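Local coordinates for HRDC domain-containing protein (Bifidobacterium adolescentis ATCC 15703, PDB 3CYM), which is of unknown function but probably acts on nucleic acid as a 3'-5' exonuclease of the ribonuclease D type, at residues A124-G129 against V384-K389; S374-D379 against V421-E426; R394-T399 against R403-A408. All blocks are in the same frame, centred on the assembly; numbering follows the deposited sequence. Where two conformers were deposited one is given.

Contact 1: residues A124-G129 against V384-K389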
loop_
_atom_site.group_PDB
_atom_site.type_symbol
_atom_site.label_atom_id
_atom_site.label_comp_id
_atom_site.label_asym_id
_atom_site.label_seq_id
_atom_site.Cartn_x
_atom_site.Cartn_y
_atom_site.Cartn_z
ATOM N N ALA A 124 -2.570 15.773 -2.748
ATOM C CA ALA A 124 -2.825 17.068 -3.381
ATOM C C ALA A 124 -3.743 16.981 -4.606
ATOM O O ALA A 124 -4.653 17.789 -4.749
ATOM C CB ALA A 124 -1.516 17.743 -3.747
ATOM N N ALA A 125 -3.527 15.992 -5.469
ATOM C CA ALA A 125 -4.388 15.807 -6.650
ATOM C C ALA A 125 -5.853 15.542 -6.301
ATOM O O ALA A 125 -6.745 16.073 -6.955
ATOM C CB ALA A 125 -3.846 14.698 -7.541
ATOM N N ARG A 126 -6.077 14.737 -5.263
ATOM C CA ARG A 126 -7.415 14.385 -4.761
ATOM C C ARG A 126 -8.144 15.600 -4.203
ATOM O O ARG A 126 -9.307 15.851 -4.516
ATOM C CB ARG A 126 -7.317 13.362 -3.622
ATOM C CG ARG A 126 -6.488 12.138 -3.884
ATOM C CD ARG A 126 -7.245 11.111 -4.654
ATOM N NE ARG A 126 -8.183 10.332 -3.853
ATOM C CZ ARG A 126 -9.507 10.459 -3.904
ATOM N NH1 ARG A 126 -10.274 9.697 -3.135
ATOM N NH2 ARG A 126 -10.068 11.348 -4.709
ATOM N N LEU A 127 -7.450 16.352 -3.345
ATOM C CA LEU A 127 -7.994 17.607 -2.785
ATOM C C LEU A 127 -8.387 18.590 -3.888
ATOM O O LEU A 127 -9.425 19.240 -3.797
ATOM C CB LEU A 127 -7.001 18.268 -1.832
ATOM C CG LEU A 127 -6.827 17.682 -0.424
ATOM C CD1 LEU A 127 -5.509 18.164 0.122
ATOM C CD2 LEU A 127 -7.958 18.085 0.504
ATOM N N LEU A 128 -7.559 18.656 -4.930
ATOM C CA LEU A 128 -7.803 19.454 -6.136
ATOM C C LEU A 128 -8.967 18.941 -6.982
ATOM O O LEU A 128 -9.433 19.628 -7.891
ATOM C CB LEU A 128 -6.536 19.481 -6.996
ATOM C CG LEU A 128 -5.650 20.730 -7.037
ATOM C CD1 LEU A 128 -5.901 21.650 -5.854
ATOM C CD2 LEU A 128 -4.181 20.324 -7.110
ATOM N N GLY A 129 -9.405 17.720 -6.709
ATOM C CA GLY A 129 -10.568 17.167 -7.371
ATOM C C GLY A 129 -10.245 16.272 -8.544
ATOM O O GLY A 129 -11.150 15.894 -9.284
ATOM N N VAL A 384 -16.023 13.533 -2.018
ATOM C CA VAL A 384 -16.719 13.327 -0.738
ATOM C C VAL A 384 -15.927 12.446 0.250
ATOM O O VAL A 384 -15.937 12.690 1.456
ATOM C CB VAL A 384 -18.195 12.859 -0.966
ATOM C CG1 VAL A 384 -18.256 11.536 -1.710
ATOM C CG2 VAL A 384 -18.967 12.786 0.346
ATOM N N GLU A 385 -15.193 11.470 -0.287
ATOM C CA GLU A 385 -14.378 10.590 0.547
ATOM C C GLU A 385 -13.137 11.293 1.086
ATOM O O GLU A 385 -12.600 10.872 2.102
ATOM C CB GLU A 385 -14.019 9.278 -0.172
ATOM C CG GLU A 385 -12.890 9.342 -1.209
ATOM C CD GLU A 385 -12.613 7.979 -1.856
ATOM O OE1 GLU A 385 -13.256 6.984 -1.466
ATOM O OE2 GLU A 385 -11.751 7.903 -2.758
ATOM N N ILE A 386 -12.716 12.369 0.418
ATOM C CA ILE A 386 -11.553 13.179 0.825
ATOM C C ILE A 386 -11.937 14.233 1.887
ATOM O O ILE A 386 -11.167 14.485 2.824
ATOM C CB ILE A 386 -10.848 13.801 -0.431
ATOM C CG1 ILE A 386 -10.166 12.700 -1.252
ATOM C CG2 ILE A 386 -9.821 14.887 -0.076
ATOM C CD1 ILE A 386 -8.952 12.013 -0.561
ATOM N N VAL A 387 -13.132 14.817 1.742
ATOM C CA VAL A 387 -13.710 15.769 2.713
ATOM C C VAL A 387 -13.647 15.223 4.150
ATOM O O VAL A 387 -13.223 15.923 5.073
ATOM C CB VAL A 387 -15.182 16.139 2.335
ATOM C CG1 VAL A 387 -15.828 16.984 3.406
ATOM C CG2 VAL A 387 -15.226 16.887 1.023
ATOM N N ILE A 388 -14.065 13.967 4.311
ATOM C CA ILE A 388 -13.893 13.196 5.542
ATOM C C ILE A 388 -14.043 11.719 5.189
ATOM O O ILE A 388 -14.789 11.382 4.262
ATOM C CB ILE A 388 -14.888 13.631 6.669
ATOM C CG1 ILE A 388 -14.552 12.937 8.001
ATOM C CG2 ILE A 388 -16.350 13.450 6.231
ATOM C CD1 ILE A 388 -14.997 13.687 9.210
ATOM N N LYS A 389 -13.315 10.854 5.904
ATOM C CA LYS A 389 -13.383 9.403 5.697
ATOM C C LYS A 389 -14.777 8.868 5.987
ATOM O O LYS A 389 -15.271 9.015 7.105
ATOM C CB LYS A 389 -12.355 8.662 6.552
ATOM C CG LYS A 389 -12.226 7.185 6.190
ATOM C CD LYS A 389 -11.134 6.503 6.986
ATOM C CE LYS A 389 -11.174 5.000 6.796
ATOM N NZ LYS A 389 -10.325 4.325 7.827
HETATM O O HOH W 1 -12.579 9.384 -4.982
#
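Arg126 reaches from helix 121-127 to the short helix 384-387 and passes its side chain over Ile386 at a slant. Its CG stands anti to the carbonyl carbon (chi1 -51°), and further bends at chi2 and chi3 fold the guanidinium over the isoleucine. There Ile386 CG1 lies over the centre of one guanidinium face, 3.4 Å above its plane and 3.5 Å from Arg126 CZ. The stem of the arginine joins in, with Arg126 CB 3.7 Å from Ile386 CD1. At the guanidinium edge, Arg126 NH1 and Glu385 OE2 are modelled as a salt bridge only 2.4 Å apart, too short to be exact; both residues have a second conformer, so the detail is doubtful. In the modelled conformers the two flat groups are turned 66° apart. A water donates to Glu385 OE2 at 2.8 Å and accepts a weak bond from Arg126 NH2, giving the charged pair a second link. Phe133 adds a cation-pi contact to the arginine.

Leu127 follows with purely apolar packing: its CD2 branch meets Ile386 CG2 at 3.7 Å, the two side chains crossing at about a right angle, and Trp419 of helix 418-433 lies against the same leucine. The helix ends just beyond in a Schellman motif at Gly129. The contact is thus a domain interface, in which an isoleucine wedged between arginine and leucine joins the RNase H-like exonuclease domain to the C-terminal HRDC-like helical domain.

Contact 2: residues S374-D379 against V421-E426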
loop_
_atom_site.group_PDB
_atom_site.type_symbol
_atom_site.label_atom_id
_atom_site.label_comp_id
_atom_site.label_asym_id
_atom_site.label_seq_id
_atom_site.Cartn_x
_atom_site.Cartn_y
_atom_site.Cartn_z
ATOM N N SER A 374 -21.968 15.360 1.357
ATOM C CA SER A 374 -21.989 15.473 -0.116
ATOM C C SER A 374 -22.205 16.904 -0.600
ATOM O O SER A 374 -21.598 17.335 -1.582
ATOM C CB SER A 374 -23.056 14.565 -0.739
ATOM O OG SER A 374 -22.754 13.199 -0.524
ATOM N N GLN A 375 -23.068 17.637 0.096
ATOM C CA GLN A 375 -23.314 19.030 -0.237
ATOM C C GLN A 375 -22.039 19.871 -0.072
ATOM O O GLN A 375 -21.737 20.714 -0.920
ATOM C CB GLN A 375 -24.474 19.590 0.587
ATOM C CG GLN A 375 -24.992 20.939 0.095
ATOM C CD GLN A 375 -25.364 20.922 -1.376
ATOM O OE1 GLN A 375 -26.309 20.247 -1.775
ATOM N NE2 GLN A 375 -24.618 21.668 -2.192
ATOM N N ILE A 376 -21.280 19.605 0.993
ATOM C CA ILE A 376 -20.014 20.308 1.257
ATOM C C ILE A 376 -18.956 19.951 0.202
ATOM O O ILE A 376 -18.211 20.815 -0.264
ATOM C CB ILE A 376 -19.497 20.029 2.698
ATOM C CG1 ILE A 376 -20.484 20.601 3.735
ATOM C CG2 ILE A 376 -18.105 20.617 2.892
ATOM C CD1 ILE A 376 -20.201 20.253 5.193
ATOM N N ALA A 377 -18.931 18.673 -0.178
ATOM C CA ALA A 377 -18.090 18.157 -1.244
ATOM C C ALA A 377 -18.281 18.934 -2.546
ATOM O O ALA A 377 -17.305 19.361 -3.147
ATOM C CB ALA A 377 -18.378 16.692 -1.460
ATOM N N GLU A 378 -19.542 19.112 -2.956
ATOM C CA GLU A 378 -19.915 19.939 -4.106
ATOM C C GLU A 378 -19.473 21.390 -3.988
ATOM O O GLU A 378 -18.785 21.896 -4.867
ATOM C CB GLU A 378 -21.432 19.928 -4.293
ATOM C CG GLU A 378 -21.933 19.036 -5.392
ATOM C CD GLU A 378 -23.290 19.486 -5.902
ATOM O OE1 GLU A 378 -23.463 19.548 -7.138
ATOM O OE2 GLU A 378 -24.178 19.793 -5.070
ATOM N N ASP A 379 -19.864 22.047 -2.895
ATOM C CA ASP A 379 -19.604 23.473 -2.691
ATOM C C ASP A 379 -18.121 23.834 -2.597
ATOM O O ASP A 379 -17.742 24.973 -2.868
ATOM C CB ASP A 379 -20.336 23.983 -1.449
ATOM C CG ASP A 379 -21.852 23.820 -1.544
ATOM O OD1 ASP A 379 -22.513 23.856 -0.483
ATOM O OD2 ASP A 379 -22.383 23.645 -2.664
ATOM N N VAL A 421 -12.910 18.563 10.441
ATOM C CA VAL A 421 -13.810 18.869 11.560
ATOM C C VAL A 421 -14.396 20.290 11.479
ATOM O O VAL A 421 -15.600 20.473 11.610
ATOM C CB VAL A 421 -13.093 18.640 12.921
ATOM C CG1 VAL A 421 -13.976 19.044 14.088
ATOM C CG2 VAL A 421 -12.685 17.186 13.061
ATOM N N SER A 422 -13.543 21.283 11.248
ATOM C CA SER A 422 -13.984 22.666 11.074
ATOM C C SER A 422 -14.923 22.888 9.889
ATOM O O SER A 422 -15.829 23.707 9.965
ATOM C CB SER A 422 -12.776 23.579 10.936
ATOM O OG SER A 422 -12.009 23.556 12.125
ATOM N N LEU A 423 -14.699 22.153 8.802
ATOM C CA LEU A 423 -15.537 22.241 7.610
ATOM C C LEU A 423 -16.866 21.507 7.769
ATOM O O LEU A 423 -17.884 21.929 7.239
ATOM C CB LEU A 423 -14.782 21.695 6.395
ATOM C CG LEU A 423 -15.360 21.891 4.994
ATOM C CD1 LEU A 423 -15.500 23.375 4.635
ATOM C CD2 LEU A 423 -14.508 21.158 3.978
ATOM N N VAL A 424 -16.861 20.422 8.528
ATOM C CA VAL A 424 -17.947 19.456 8.441
ATOM C C VAL A 424 -18.852 19.398 9.676
ATOM O O VAL A 424 -20.069 19.316 9.535
ATOM C CB VAL A 424 -17.366 18.055 8.003
ATOM C CG1 VAL A 424 -17.905 16.876 8.802
ATOM C CG2 VAL A 424 -17.501 17.857 6.496
ATOM N N ALA A 425 -18.258 19.477 10.865
ATOM C CA ALA A 425 -18.912 19.034 12.103
ATOM C C ALA A 425 -20.236 19.710 12.457
ATOM O O ALA A 425 -21.166 19.044 12.907
ATOM C CB ALA A 425 -17.950 19.118 13.262
ATOM N N GLU A 426 -20.327 21.017 12.227
ATOM C CA GLU A 426 -21.541 21.767 12.565
ATOM C C GLU A 426 -22.703 21.387 11.659
ATOM O O GLU A 426 -23.828 21.179 12.138
ATOM C CB GLU A 426 -21.305 23.284 12.514
ATOM C CG GLU A 426 -22.418 24.082 13.190
ATOM C CD GLU A 426 -22.258 25.583 13.073
ATOM O OE1 GLU A 426 -23.207 26.317 13.406
ATOM O OE2 GLU A 426 -21.187 26.039 12.642
#
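The 2.9 Å bond from Ala425 N to Val421 O, the shortest sound polar link here, spans the helical turn that presents Leu423 and Val424 to Ile376. Two long helices of the HRDC-like C-terminal domain, 360-380 and 418-433, meet at this point, and no hydrogen bond passes between the two segments. Their backbones come nearest at Ile376 and Val424, whose CA atoms are 7.5 Å apart.

Ile376 carries its whole side of the contact: one branch meets the Leu423 side chain, the other the Leu423 carbonyl and Val424. The CG2 methyl, anti to the backbone N, packs against the branch point of Leu423, 3.7 Å from Leu423 CG, with Leu423 CD2 nearly as close. These two side chains run antiparallel, flank to flank. The other branch has CG1 anti to the carbonyl carbon (chi1 -64°) and runs on extended (chi2 173°), which carries its terminal methyl to the helix backbone. There Ile376 CD1 rests 3.5 Å from the carbonyl oxygen Leu423 O and 3.8 Å from Val424 CG2. One methyl therefore touches both a peptide oxygen and a valine branch, and the packing is apolar apart from that oxygen.

Val424 also packs on Val387 of helix 384-387 and Leu411 of helix 407-414, linking the pair to two further helices. Away from the interface, Gln375 and Asp379 link successive turns of helix 360-380 at an exposed position. Gln375 NE2 donates to Asp379 OD2 at 3.0 Å, with the acceptor almost in the amide plane, while the amide nitrogen lies 36° out of the carboxylate plane.

Contact 3: residues R394-T399 against R403-A408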
loop_
_atom_site.group_PDB
_atom_site.type_symbol
_atom_site.label_atom_id
_atom_site.label_comp_id
_atom_site.label_asym_id
_atom_site.label_seq_id
_atom_site.Cartn_x
_atom_site.Cartn_y
_atom_site.Cartn_z
ATOM N N ARG A 394 -20.090 6.824 9.471
ATOM C CA ARG A 394 -20.764 5.576 9.814
ATOM C C ARG A 394 -20.624 5.244 11.307
ATOM O O ARG A 394 -21.617 4.942 11.979
ATOM C CB ARG A 394 -20.225 4.425 8.960
ATOM C CG ARG A 394 -20.503 4.568 7.465
ATOM C CD ARG A 394 -20.336 3.240 6.733
ATOM N NE ARG A 394 -18.938 2.942 6.433
ATOM C CZ ARG A 394 -18.323 3.264 5.299
ATOM N NH1 ARG A 394 -18.968 3.908 4.337
ATOM N NH2 ARG A 394 -17.048 2.948 5.131
ATOM N N ASN A 395 -19.394 5.307 11.821
ATOM C CA ASN A 395 -19.137 5.126 13.250
ATOM C C ASN A 395 -19.946 6.097 14.129
ATOM O O ASN A 395 -20.532 5.687 15.133
ATOM C CB ASN A 395 -17.628 5.219 13.548
ATOM C CG ASN A 395 -16.839 4.024 12.999
ATOM O OD1 ASN A 395 -17.415 3.047 12.507
ATOM N ND2 ASN A 395 -15.510 4.099 13.088
ATOM N N LEU A 396 -20.009 7.363 13.710
ATOM C CA LEU A 396 -20.772 8.423 14.394
ATOM C C LEU A 396 -22.274 8.144 14.498
ATOM O O LEU A 396 -22.896 8.418 15.523
ATOM C CB LEU A 396 -20.526 9.768 13.694
ATOM C CG LEU A 396 -21.289 11.042 14.085
ATOM C CD1 LEU A 396 -20.769 11.675 15.376
ATOM C CD2 LEU A 396 -21.193 12.031 12.942
ATOM N N CYS A 397 -22.843 7.600 13.429
ATOM C CA CYS A 397 -24.271 7.328 13.369
ATOM C C CYS A 397 -24.621 5.923 13.871
ATOM O O CYS A 397 -25.795 5.562 13.952
ATOM C CB CYS A 397 -24.789 7.565 11.952
ATOM S SG CYS A 397 -24.603 9.288 11.431
ATOM N N TRP A 398 -23.597 5.151 14.235
ATOM C CA TRP A 398 -23.777 3.798 14.767
ATOM C C TRP A 398 -24.166 3.827 16.244
ATOM O O TRP A 398 -23.411 3.399 17.122
ATOM C CB TRP A 398 -22.513 2.971 14.545
ATOM C CG TRP A 398 -22.707 1.493 14.744
ATOM C CD1 TRP A 398 -22.051 0.703 15.638
ATOM C CD2 TRP A 398 -23.628 0.635 14.048
ATOM N NE1 TRP A 398 -22.496 -0.592 15.541
ATOM C CE2 TRP A 398 -23.463 -0.664 14.575
ATOM C CE3 TRP A 398 -24.573 0.836 13.030
ATOM C CZ2 TRP A 398 -24.206 -1.756 14.122
ATOM C CZ3 TRP A 398 -25.310 -0.252 12.578
ATOM C CH2 TRP A 398 -25.116 -1.530 13.122
ATOM N N THR A 399 -25.369 4.333 16.494
ATOM C CA THR A 399 -25.864 4.610 17.833
ATOM C C THR A 399 -27.382 4.845 17.782
ATOM O O THR A 399 -27.929 5.301 16.771
ATOM C CB THR A 399 -25.147 5.840 18.477
ATOM O OG1 THR A 399 -25.762 6.171 19.725
ATOM C CG2 THR A 399 -25.196 7.060 17.560
ATOM N N ARG A 403 -28.119 12.207 18.791
ATOM C CA ARG A 403 -28.211 13.597 19.212
ATOM C C ARG A 403 -27.361 13.902 20.440
ATOM O O ARG A 403 -27.160 15.071 20.766
ATOM C CB ARG A 403 -29.667 13.995 19.436
ATOM C CG ARG A 403 -30.392 14.268 18.149
ATOM C CD ARG A 403 -31.895 14.262 18.324
ATOM N NE ARG A 403 -32.558 14.498 17.041
ATOM C CZ ARG A 403 -32.894 13.540 16.175
ATOM N NH1 ARG A 403 -32.642 12.259 16.438
ATOM N NH2 ARG A 403 -33.488 13.868 15.037
ATOM N N LYS A 404 -26.868 12.854 21.105
ATOM C CA LYS A 404 -26.009 12.990 22.281
ATOM C C LYS A 404 -24.521 12.975 21.921
ATOM O O LYS A 404 -23.657 13.034 22.810
ATOM C CB LYS A 404 -26.315 11.893 23.309
ATOM C CG LYS A 404 -27.592 12.134 24.110
ATOM C CD LYS A 404 -27.515 11.519 25.504
ATOM C CE LYS A 404 -27.933 10.060 25.510
ATOM N NZ LYS A 404 -29.417 9.887 25.515
ATOM N N ARG A 405 -24.225 12.889 20.624
ATOM C CA ARG A 405 -22.848 12.926 20.134
ATOM C C ARG A 405 -22.287 14.338 20.224
ATOM O O ARG A 405 -22.967 15.313 19.877
ATOM C CB ARG A 405 -22.767 12.477 18.673
ATOM C CG ARG A 405 -23.101 11.031 18.396
ATOM C CD ARG A 405 -22.083 10.089 18.989
ATOM N NE ARG A 405 -21.852 8.957 18.095
ATOM C CZ ARG A 405 -21.431 7.758 18.479
ATOM N NH1 ARG A 405 -21.191 7.504 19.761
ATOM N NH2 ARG A 405 -21.245 6.813 17.571
ATOM N N ASP A 406 -21.054 14.450 20.701
ATOM C CA ASP A 406 -20.288 15.662 20.477
ATOM C C ASP A 406 -19.621 15.400 19.138
ATOM O O ASP A 406 -18.594 14.731 19.082
ATOM C CB ASP A 406 -19.252 15.890 21.587
ATOM C CG ASP A 406 -18.521 17.240 21.468
ATOM O OD1 ASP A 406 -18.024 17.709 22.515
ATOM O OD2 ASP A 406 -18.413 17.828 20.358
ATOM N N VAL A 407 -20.228 15.923 18.074
ATOM C CA VAL A 407 -19.829 15.620 16.690
ATOM C C VAL A 407 -18.377 16.012 16.427
ATOM O O VAL A 407 -17.581 15.179 15.995
ATOM C CB VAL A 407 -20.782 16.277 15.651
ATOM C CG1 VAL A 407 -20.292 16.058 14.227
ATOM C CG2 VAL A 407 -22.193 15.735 15.796
ATOM N N ALA A 408 -18.039 17.268 16.721
ATOM C CA ALA A 408 -16.684 17.775 16.534
ATOM C C ALA A 408 -15.626 16.958 17.283
ATOM O O ALA A 408 -14.573 16.661 16.716
ATOM C CB ALA A 408 -16.608 19.249 16.915
#
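Arg405 brings two nitrogens of one guanidinium to a single backbone oxygen, Leu396 O, in the last turn of helix 390-397. The sounder bond runs from Arg405 NE to Leu396 O at 2.8 Å; it lies in the carbonyl plane on a lone pair, bent to 146° at the hydrogen. Arg405 NH2 adds a weak bond to the same oxygen at 3.1 Å and another weak one to Asn395 O, which sits at the guanidinium edge. Bends at chi2 and chi3 bring the edge of the group to these carbonyls, Leu396 O lying 17° out of its plane. Over one face, offset toward the rim, lies Thr399 CG2, 3.7 Å above the plane, while Thr399 OG1 bonds to Glu401 N.

The arginine stem and Leu396 point opposite ways and overlap alongside, with Arg405 CG 3.9 Å from Leu396 CD1. Leu396 CD2 continues to Val407 CG1 at 4.3 Å, at the start of helix 407-414. Phe410 of that helix makes a cation-pi contact with Arg405. A positive group held at carbonyls near a helix C-terminus probably gains from the helix dipole, so this link from the connecting loop to the end of helix 390-397 is probably stabilised by charge as well as hydrogen bonds.

In the fold
All three contacts involve the HRDC-like C-terminal domain. Contact 1 joins it to the exonuclease domain across 254 intervening residues, whereas contacts 2 and 3 lie wholly within it. Along the chain, contacts 1 and 2 interleave, and contact 3 falls between the two segments of contact 2. Contacts 1 and 2, with centres about 12 Å apart, touch where Val387 meets Val424; contacts 2 and 3, with centres about 16 Å apart, touch through Ala425 and Val407. Contacts 1 and 3, with centres about 22 Å apart, do not touch. Packing thus runs continuously from the domain interface, through helices 360-380 and 418-433, to the connection between helices 390-397 and 407-414.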